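Local coordinates for MdcA (Pseudomonas aeruginosa, PDB 5VIT), which probably acts as the acyl carrier protein transferase subunit of malonate decarboxylase, exchanging malonate for acetate on MdcC, at residues Ser108-Ser114 and Gly374-Gly380; Ala482-Val487 and Met505-Ile511; Arg21-Val25 and Ala45-Asp51. All coordinates share one frame. Numbering follows the deposited sequence.

In the fold
The contacts follow the chain in the order 3, 1, 2. Interaction 3, at one end, ties helix 13-23 to the loop that leads into strand 52-55, an inner strand of the parallel sheet; interaction 2, at the other, packs two helix ends beside the outermost strand of the mixed sheet. Their centres are about 60 Å apart, on opposite sides of the chain's centre. Interaction 1 lies between them, its centre about 30 Å from that of interaction 3 and about 33 Å from that of interaction 2, and joins loops of the two halves. Its Gly-380 is about 5 Å from a bound malonate ion, consistent with a substrate site at the junction of the halves.

Interaction 1: Ser108-Ser114 and Gly374-Gly380; sequences SFSGPQS and GRLAGFG
This is a loop-to-loop junction between the two alpha/beta halves of the chain: the turn between strand 102-107 and helix 114-122 runs antiparallel to the irregular, extended segment 374-380. Phe-109 and Gly-378 face each other at 4.0 Å CA to CA, Ser-114 and Arg-375 at 4.7 Å. At Ser-108 the chain turns a corner, and Ser-108 O accepts from Gly-380 N (3.0 Å) while lying 3.1 Å from Gly-378 CA in a CA-H...O contact; its OG, in the t rotamer, bonds His-132. Phe-109 is extended, with CB 4.0 Å from Gly-380 CA. The backbones come so close here that a CB on Gly-378 would clash with both Ser-108 and Phe-109. Ser-110, rotamer p, donates from OG to Leu-376 O (3.0 Å) and weakly accepts from Gly-378 N (2.9 Å). After Gly-111 and Pro-112 swing clear, Gln-113 occupies the N-cap position and Ser-114 starts the helix. Ser-114 O accepts from Leu-376 N (3.3 Å), Leu-376 being the centre of an inverse gamma turn. Malonate is bound close to Gly-380. At the far end a water bridges Ser-114 OG (2.7 Å) and Arg-375 NE (3.0 Å).

Interaction 2: Ala482-Val487 and Met505-Ile511; sequences AMIAAV and MRREGLI
Met-483, Met-505 and Ile-511 bury the most surface where the last turns of helix 477-486 meet the end of helix 502-507 and the chain leaving it. The second helix stops in a Schellman motif, with Gly-509 at positive phi (77°), Leu-510 N bonded to Met-505 O (2.9 Å) and Gly-509 N to Arg-506 O (3.1 Å); Ile-511 then enters the edge strand of the mixed sheet. Met-483 and Leu-510 are the closest backbone pair, 6.8 Å between CA atoms. Met-483, with chi angles m, t, p, leaves its helix sideways and brings CE to 3.2 Å from Leu-510 O and 4.1 Å from Leu-510 CB. Met-505 has the same m, t, p conformation but points toward the facing helix: its CE sits 3.5 Å from Met-483 CA, 3.7 Å from Met-483 CG and 3.7 Å from Ala-482 O, while its SD is 4.0 Å from Ala-486 CB. Ile-511 (p, t) closes the other flank, with CD1 4.0 Å from Ala-486 CB and CG2 4.5 Å from Val-487 CG1. Beneath, Ala-469 of the neighbouring strand touches Met-483 and Val-487. Charge is kept outside: Glu-508 forms salt bridges with Arg-504 and with a basic side chain of MdcE. The contact itself therefore relies on apolar fit and van der Waals contact rather than on directional bonds.

Interaction 3: Arg21-Val25 and Ala45-Asp51; sequences RLERV and ALIAPGD
A fully stretched arginine links the end of helix 13-23 to the loop that follows helix 39-46. Arg-21 lies across from Leu-46 (5.3 Å between CA atoms) and Arg-24 across from Ala-45 (6.1 Å). With chi1 to chi3 at m, t, t, Arg-21 reaches along segment 45-51 and delivers NH1 to Leu-46 O (2.8 Å). The same NH1 meets Asp-51 OD2 at 2.7 Å, and NH2 bonds Asp-51 OD1 at 3.0 Å, giving a two-pronged salt bridge. Ala-48 CB lies over one face of the guanidinium, 3.6 Å from Arg-21 NH2, and Arg-21 NE is taken by Glu-17. Asp-51, whose chi1 of -95° lies between wells, is held by Ala-48 N, 2.9 Å from Asp-51 OD2; Ala-48 and Asp-51 also bound a type II turn, closed by Asp-51 N to Ala-48 O (3.1 Å), with Gly-50 at positive phi. Toward the other end the contact is apolar: Val-25, rotamer m, places CG1 3.5 Å from Ala-45 CB and CG2 3.8 Å from Leu-46 CD2; Leu-46 (m, t) sends its CA-to-CB bond away, yet its CD2 turns back to Val-25. Phe-212 packs against Val-25 and Leu-46. Asp-51 leads into strand 52-55, so the salt bridge ties helix 13-23 to the return arm of a beta-alpha-beta crossover from edge strand 33-34 to this inner strand of a Rossmann-like parallel sheet.

Interaction 1: Ser108-Ser114 and Gly374-Gly380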
loop_
_atom_site.group_PDB
_atom_site.type_symbol
_atom_site.label_atom_id
_atom_site.label_comp_id
_atom_site.label_asym_id
_atom_site.label_seq_id
_atom_site.Cartn_x
_atom_site.Cartn_y
_atom_site.Cartn_z
ATOM N N SER A 108 -31.063 -13.716 12.415
ATOM C CA SER A 108 -29.718 -13.488 11.886
ATOM C C SER A 108 -29.594 -12.156 11.174
ATOM O O SER A 108 -28.617 -11.418 11.359
ATOM C CB SER A 108 -29.313 -14.605 10.925
ATOM O OG SER A 108 -28.088 -14.279 10.283
ATOM N N PHE A 109 -30.578 -11.847 10.342
ATOM C CA PHE A 109 -30.488 -10.641 9.544
ATOM C C PHE A 109 -31.707 -9.745 9.671
ATOM O O PHE A 109 -32.854 -10.194 9.746
ATOM C CB PHE A 109 -30.267 -10.992 8.075
ATOM C CG PHE A 109 -30.207 -9.793 7.164
ATOM C CD1 PHE A 109 -29.140 -8.921 7.216
ATOM C CD2 PHE A 109 -31.212 -9.555 6.246
ATOM C CE1 PHE A 109 -29.083 -7.836 6.363
ATOM C CE2 PHE A 109 -31.161 -8.475 5.405
ATOM C CZ PHE A 109 -30.102 -7.616 5.456
ATOM N N SER A 110 -31.426 -8.457 9.704
ATOM C CA SER A 110 -32.450 -7.434 9.634
ATOM C C SER A 110 -31.838 -6.374 8.753
ATOM O O SER A 110 -30.611 -6.193 8.748
ATOM C CB SER A 110 -32.812 -6.883 11.014
ATOM O OG SER A 110 -31.663 -6.382 11.682
ATOM N N GLY A 111 -32.672 -5.700 7.982
ATOM C CA GLY A 111 -32.175 -4.665 7.108
ATOM C C GLY A 111 -32.829 -3.357 7.468
ATOM O O GLY A 111 -32.256 -2.571 8.238
ATOM N N PRO A 112 -34.040 -3.126 6.919
ATOM C CA PRO A 112 -34.826 -1.903 7.149
ATOM C C PRO A 112 -35.332 -1.777 8.598
ATOM O O PRO A 112 -35.143 -0.729 9.241
ATOM C CB PRO A 112 -35.989 -2.047 6.154
ATOM C CG PRO A 112 -36.109 -3.536 5.905
ATOM C CD PRO A 112 -34.708 -4.057 5.984
ATOM N N GLN A 113 -35.924 -2.855 9.110
ATOM C CA GLN A 113 -36.514 -2.882 10.445
ATOM C C GLN A 113 -35.514 -2.686 11.595
ATOM O O GLN A 113 -35.878 -2.885 12.753
ATOM C CB GLN A 113 -37.245 -4.215 10.657
ATOM C CG GLN A 113 -38.272 -4.645 9.594
ATOM C CD GLN A 113 -39.591 -3.872 9.681
ATOM O OE1 GLN A 113 -40.390 -3.889 8.738
ATOM N NE2 GLN A 113 -39.782 -3.121 10.776
ATOM N N SER A 114 -34.270 -2.314 11.279
ATOM C CA SER A 114 -33.204 -2.169 12.283
ATOM C C SER A 114 -33.608 -1.197 13.402
ATOM O O SER A 114 -33.407 -1.483 14.600
ATOM C CB SER A 114 -31.892 -1.710 11.620
ATOM O OG SER A 114 -32.030 -0.423 11.016
ATOM N N GLY A 374 -29.161 2.693 18.214
ATOM C CA GLY A 374 -30.588 2.518 17.994
ATOM C C GLY A 374 -30.929 1.512 16.909
ATOM O O GLY A 374 -32.090 1.134 16.747
ATOM N N ARG A 375 -29.917 1.066 16.170
ATOM C CA ARG A 375 -30.143 0.211 15.008
ATOM C C ARG A 375 -29.504 -1.168 15.166
ATOM O O ARG A 375 -28.296 -1.359 14.909
ATOM C CB ARG A 375 -29.620 0.896 13.737
ATOM C CG ARG A 375 -30.421 2.123 13.347
ATOM C CD ARG A 375 -29.908 2.777 12.077
ATOM N NE ARG A 375 -30.899 3.704 11.527
ATOM C CZ ARG A 375 -31.114 4.939 11.979
ATOM N NH1 ARG A 375 -30.405 5.423 12.990
ATOM N NH2 ARG A 375 -32.047 5.698 11.415
ATOM N N LEU A 376 -30.330 -2.127 15.581
ATOM C CA LEU A 376 -29.893 -3.505 15.760
ATOM C C LEU A 376 -29.955 -4.249 14.441
ATOM O O LEU A 376 -30.881 -5.024 14.184
ATOM C CB LEU A 376 -30.734 -4.216 16.817
ATOM C CG LEU A 376 -30.407 -3.817 18.256
ATOM C CD1 LEU A 376 -30.900 -2.416 18.580
ATOM C CD2 LEU A 376 -30.976 -4.814 19.219
ATOM N N ALA A 377 -28.967 -3.989 13.598
ATOM C CA ALA A 377 -28.827 -4.708 12.350
ATOM C C ALA A 377 -28.298 -6.117 12.630
ATOM O O ALA A 377 -27.458 -6.318 13.516
ATOM C CB ALA A 377 -27.901 -3.957 11.400
ATOM N N GLY A 378 -28.812 -7.098 11.900
ATOM C CA GLY A 378 -28.326 -8.452 12.039
ATOM C C GLY A 378 -27.019 -8.652 11.298
ATOM O O GLY A 378 -26.669 -7.877 10.407
ATOM N N PHE A 379 -26.292 -9.702 11.668
ATOM C CA PHE A 379 -25.009 -9.992 11.048
ATOM C C PHE A 379 -25.164 -10.697 9.707
ATOM O O PHE A 379 -24.298 -10.592 8.830
ATOM C CB PHE A 379 -24.162 -10.873 11.957
ATOM C CG PHE A 379 -23.909 -10.305 13.313
ATOM C CD1 PHE A 379 -23.563 -8.981 13.472
ATOM C CD2 PHE A 379 -24.030 -11.114 14.442
ATOM C CE1 PHE A 379 -23.321 -8.460 14.741
ATOM C CE2 PHE A 379 -23.794 -10.600 15.713
ATOM C CZ PHE A 379 -23.440 -9.269 15.858
ATOM N N GLY A 380 -26.248 -11.447 9.553
ATOM C CA GLY A 380 -26.430 -12.206 8.327
ATOM C C GLY A 380 -25.354 -13.273 8.190
ATOM O O GLY A 380 -25.021 -13.947 9.169
HETATM O O HOH W 1 -32.550 1.956 9.792
#

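Interaction 2: Ala482-Val487 and Met505-Ile511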
loop_
_atom_site.group_PDB
_atom_site.type_symbol
_atom_site.label_atom_id
_atom_site.label_comp_id
_atom_site.label_asym_id
_atom_site.label_seq_id
_atom_site.Cartn_x
_atom_site.Cartn_y
_atom_site.Cartn_z
ATOM N N ALA A 482 -1.345 -0.116 13.958
ATOM C CA ALA A 482 -0.577 0.811 13.135
ATOM C C ALA A 482 -0.974 0.640 11.673
ATOM O O ALA A 482 -1.126 1.612 10.939
ATOM C CB ALA A 482 0.939 0.591 13.308
ATOM N N MET A 483 -1.141 -0.605 11.260
ATOM C CA MET A 483 -1.466 -0.887 9.868
ATOM C C MET A 483 -2.854 -0.361 9.523
ATOM O O MET A 483 -3.036 0.260 8.473
ATOM C CB MET A 483 -1.351 -2.387 9.583
ATOM C CG MET A 483 0.055 -2.926 9.864
ATOM S SD MET A 483 0.153 -4.734 9.897
ATOM C CE MET A 483 -0.375 -4.982 8.243
ATOM N N ILE A 484 -3.821 -0.578 10.414
ATOM C CA ILE A 484 -5.178 -0.093 10.183
ATOM C C ILE A 484 -5.162 1.435 10.077
ATOM O O ILE A 484 -5.739 2.012 9.149
ATOM C CB ILE A 484 -6.148 -0.557 11.296
ATOM C CG1 ILE A 484 -6.394 -2.074 11.165
ATOM C CG2 ILE A 484 -7.476 0.218 11.234
ATOM C CD1 ILE A 484 -6.822 -2.771 12.452
ATOM N N ALA A 485 -4.470 2.086 11.003
ATOM C CA ALA A 485 -4.392 3.541 10.990
ATOM C C ALA A 485 -3.765 4.062 9.679
ATOM O O ALA A 485 -4.201 5.093 9.149
ATOM C CB ALA A 485 -3.598 4.048 12.226
ATOM N N ALA A 486 -2.760 3.358 9.155
ATOM C CA ALA A 486 -2.130 3.759 7.882
ATOM C C ALA A 486 -3.082 3.780 6.682
ATOM O O ALA A 486 -2.812 4.454 5.702
ATOM C CB ALA A 486 -0.956 2.854 7.561
ATOM N N VAL A 487 -4.191 3.054 6.730
ATOM C CA VAL A 487 -5.099 3.099 5.588
ATOM C C VAL A 487 -6.460 3.660 5.962
ATOM O O VAL A 487 -7.384 3.579 5.184
ATOM C CB VAL A 487 -5.298 1.708 4.937
ATOM C CG1 VAL A 487 -3.956 1.131 4.544
ATOM C CG2 VAL A 487 -6.039 0.772 5.870
ATOM N N MET A 505 6.258 1.201 5.972
ATOM C CA MET A 505 5.213 0.188 5.944
ATOM C C MET A 505 5.010 -0.313 4.521
ATOM O O MET A 505 4.793 -1.507 4.299
ATOM C CB MET A 505 3.929 0.742 6.534
ATOM C CG MET A 505 4.135 1.176 7.995
ATOM S SD MET A 505 2.659 1.797 8.816
ATOM C CE MET A 505 1.746 0.281 9.041
ATOM N N ARG A 506 5.130 0.594 3.557
ATOM C CA ARG A 506 5.057 0.238 2.141
ATOM C C ARG A 506 6.169 -0.731 1.726
ATOM O O ARG A 506 5.931 -1.796 1.153
ATOM C CB ARG A 506 5.153 1.492 1.291
ATOM C CG ARG A 506 3.998 2.450 1.477
ATOM C CD ARG A 506 3.519 2.835 0.135
ATOM N NE ARG A 506 3.936 4.140 -0.309
ATOM C CZ ARG A 506 4.055 4.485 -1.587
ATOM N NH1 ARG A 506 3.838 3.596 -2.551
ATOM N NH2 ARG A 506 4.417 5.719 -1.896
ATOM N N ARG A 507 7.390 -0.314 2.022
ATOM C CA ARG A 507 8.581 -1.067 1.722
ATOM C C ARG A 507 8.597 -2.453 2.387
ATOM O O ARG A 507 8.994 -3.425 1.760
ATOM C CB ARG A 507 9.798 -0.259 2.145
ATOM C CG ARG A 507 11.104 -0.745 1.560
ATOM C CD ARG A 507 12.248 0.187 1.949
ATOM N NE ARG A 507 12.164 0.666 3.335
ATOM C CZ ARG A 507 12.487 -0.123 4.369
ATOM N NH1 ARG A 507 12.917 -1.386 4.134
ATOM N NH2 ARG A 507 12.411 0.315 5.642
ATOM N N GLU A 508 8.149 -2.541 3.636
ATOM C CA GLU A 508 8.089 -3.825 4.339
ATOM C C GLU A 508 6.910 -4.707 3.915
ATOM O O GLU A 508 6.799 -5.844 4.352
ATOM C CB GLU A 508 8.059 -3.591 5.844
ATOM C CG GLU A 508 9.356 -2.944 6.307
ATOM C CD GLU A 508 9.416 -2.706 7.783
ATOM O OE1 GLU A 508 8.370 -2.841 8.448
ATOM O OE2 GLU A 508 10.517 -2.380 8.279
ATOM N N GLY A 509 6.045 -4.185 3.050
ATOM C CA GLY A 509 4.892 -4.937 2.594
ATOM C C GLY A 509 3.743 -5.023 3.583
ATOM O O GLY A 509 2.845 -5.833 3.392
ATOM N N LEU A 510 3.767 -4.205 4.635
ATOM C CA LEU A 510 2.688 -4.174 5.639
ATOM C C LEU A 510 1.431 -3.551 5.046
ATOM O O LEU A 510 0.297 -3.977 5.323
ATOM C CB LEU A 510 3.126 -3.396 6.888
ATOM C CG LEU A 510 4.362 -3.930 7.631
ATOM C CD1 LEU A 510 4.642 -3.153 8.945
ATOM C CD2 LEU A 510 4.214 -5.436 7.901
ATOM N N ILE A 511 1.640 -2.524 4.226
ATOM C CA ILE A 511 0.555 -1.928 3.472
ATOM C C ILE A 511 0.975 -1.802 2.021
ATOM O O ILE A 511 2.165 -1.801 1.699
ATOM C CB ILE A 511 0.156 -0.543 4.012
ATOM C CG1 ILE A 511 1.157 0.526 3.563
ATOM C CG2 ILE A 511 0.036 -0.562 5.547
ATOM C CD1 ILE A 511 0.919 1.902 4.182
#

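Interaction 3: Arg21-Val25 and Ala45-Asp51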
loop_
_atom_site.group_PDB
_atom_site.type_symbol
_atom_site.label_atom_id
_atom_site.label_comp_id
_atom_site.label_asym_id
_atom_site.label_seq_id
_atom_site.Cartn_x
_atom_site.Cartn_y
_atom_site.Cartn_z
ATOM N N ARG A 21 -53.189 -31.610 18.134
ATOM C CA ARG A 21 -53.260 -30.394 17.328
ATOM C C ARG A 21 -53.883 -30.697 15.964
ATOM O O ARG A 21 -54.736 -29.949 15.483
ATOM C CB ARG A 21 -51.872 -29.762 17.156
ATOM C CG ARG A 21 -51.253 -29.226 18.444
ATOM C CD ARG A 21 -49.918 -28.543 18.151
ATOM N NE ARG A 21 -49.197 -28.117 19.349
ATOM C CZ ARG A 21 -48.301 -27.136 19.364
ATOM N NH1 ARG A 21 -48.044 -26.459 18.253
ATOM N NH2 ARG A 21 -47.676 -26.815 20.490
ATOM N N LEU A 22 -53.456 -31.805 15.362
ATOM C CA LEU A 22 -53.916 -32.211 14.038
ATOM C C LEU A 22 -55.429 -32.454 13.994
ATOM O O LEU A 22 -56.089 -32.168 12.991
ATOM C CB LEU A 22 -53.180 -33.477 13.584
ATOM C CG LEU A 22 -51.704 -33.356 13.188
ATOM C CD1 LEU A 22 -51.162 -34.690 12.678
ATOM C CD2 LEU A 22 -51.518 -32.283 12.148
ATOM N N GLU A 23 -55.983 -32.979 15.081
ATOM C CA GLU A 23 -57.407 -33.284 15.099
ATOM C C GLU A 23 -58.245 -32.025 15.308
ATOM O O GLU A 23 -59.413 -31.991 14.941
ATOM C CB GLU A 23 -57.722 -34.332 16.170
ATOM C CG GLU A 23 -58.711 -35.396 15.691
ATOM C CD GLU A 23 -58.102 -36.346 14.668
ATOM O OE1 GLU A 23 -56.859 -36.481 14.638
ATOM O OE2 GLU A 23 -58.869 -36.950 13.887
ATOM N N ARG A 24 -57.644 -30.975 15.858
ATOM C CA ARG A 24 -58.366 -29.710 16.011
ATOM C C ARG A 24 -58.545 -28.978 14.674
ATOM O O ARG A 24 -59.202 -27.943 14.616
ATOM C CB ARG A 24 -57.660 -28.796 17.022
ATOM C CG ARG A 24 -57.642 -29.361 18.440
ATOM C CD ARG A 24 -59.039 -29.336 19.093
ATOM N NE ARG A 24 -59.525 -27.985 19.399
ATOM C CZ ARG A 24 -60.744 -27.712 19.864
ATOM N NH1 ARG A 24 -61.611 -28.693 20.079
ATOM N NH2 ARG A 24 -61.097 -26.457 20.120
ATOM N N VAL A 25 -57.966 -29.512 13.602
ATOM C CA VAL A 25 -58.202 -28.954 12.273
ATOM C C VAL A 25 -58.698 -29.998 11.284
ATOM O O VAL A 25 -58.859 -29.686 10.105
ATOM C CB VAL A 25 -56.930 -28.309 11.662
ATOM C CG1 VAL A 25 -56.454 -27.126 12.487
ATOM C CG2 VAL A 25 -55.834 -29.345 11.495
ATOM N N ALA A 45 -55.400 -22.991 15.861
ATOM C CA ALA A 45 -55.507 -24.379 16.305
ATOM C C ALA A 45 -54.147 -25.081 16.373
ATOM O O ALA A 45 -53.849 -25.763 17.355
ATOM C CB ALA A 45 -56.433 -25.154 15.394
ATOM N N LEU A 46 -53.326 -24.911 15.336
ATOM C CA LEU A 46 -52.097 -25.693 15.197
ATOM C C LEU A 46 -50.926 -25.179 16.042
ATOM O O LEU A 46 -50.033 -25.938 16.397
ATOM C CB LEU A 46 -51.683 -25.741 13.733
ATOM C CG LEU A 46 -52.671 -26.469 12.823
ATOM C CD1 LEU A 46 -52.197 -26.362 11.389
ATOM C CD2 LEU A 46 -52.811 -27.926 13.249
ATOM N N ILE A 47 -50.930 -23.890 16.345
ATOM C CA ILE A 47 -49.892 -23.280 17.157
ATOM C C ILE A 47 -50.424 -23.067 18.564
ATOM O O ILE A 47 -51.610 -22.787 18.746
ATOM C CB ILE A 47 -49.442 -21.947 16.556
ATOM C CG1 ILE A 47 -48.904 -22.173 15.143
ATOM C CG2 ILE A 47 -48.418 -21.268 17.440
ATOM C CD1 ILE A 47 -48.767 -20.901 14.321
ATOM N N ALA A 48 -49.564 -23.211 19.563
ATOM C CA ALA A 48 -49.971 -22.949 20.937
ATOM C C ALA A 48 -49.190 -21.748 21.465
ATOM O O ALA A 48 -48.113 -21.453 20.957
ATOM C CB ALA A 48 -49.738 -24.177 21.803
ATOM N N PRO A 49 -49.739 -21.034 22.465
ATOM C CA PRO A 49 -48.937 -19.977 23.092
ATOM C C PRO A 49 -47.590 -20.503 23.613
ATOM O O PRO A 49 -47.519 -21.603 24.157
ATOM C CB PRO A 49 -49.838 -19.482 24.244
ATOM C CG PRO A 49 -51.000 -20.449 24.306
ATOM C CD PRO A 49 -51.131 -21.031 22.948
ATOM N N GLY A 50 -46.528 -19.730 23.422
ATOM C CA GLY A 50 -45.210 -20.140 23.874
ATOM C C GLY A 50 -44.417 -20.894 22.818
ATOM O O GLY A 50 -43.214 -21.101 22.958
ATOM N N ASP A 51 -45.097 -21.300 21.754
ATOM C CA ASP A 51 -44.467 -22.061 20.691
ATOM C C ASP A 51 -43.236 -21.371 20.109
ATOM O O ASP A 51 -43.191 -20.132 19.975
ATOM C CB ASP A 51 -45.468 -22.332 19.569
ATOM C CG ASP A 51 -46.148 -23.677 19.710
ATOM O OD1 ASP A 51 -45.911 -24.346 20.744
ATOM O OD2 ASP A 51 -46.918 -24.063 18.792
#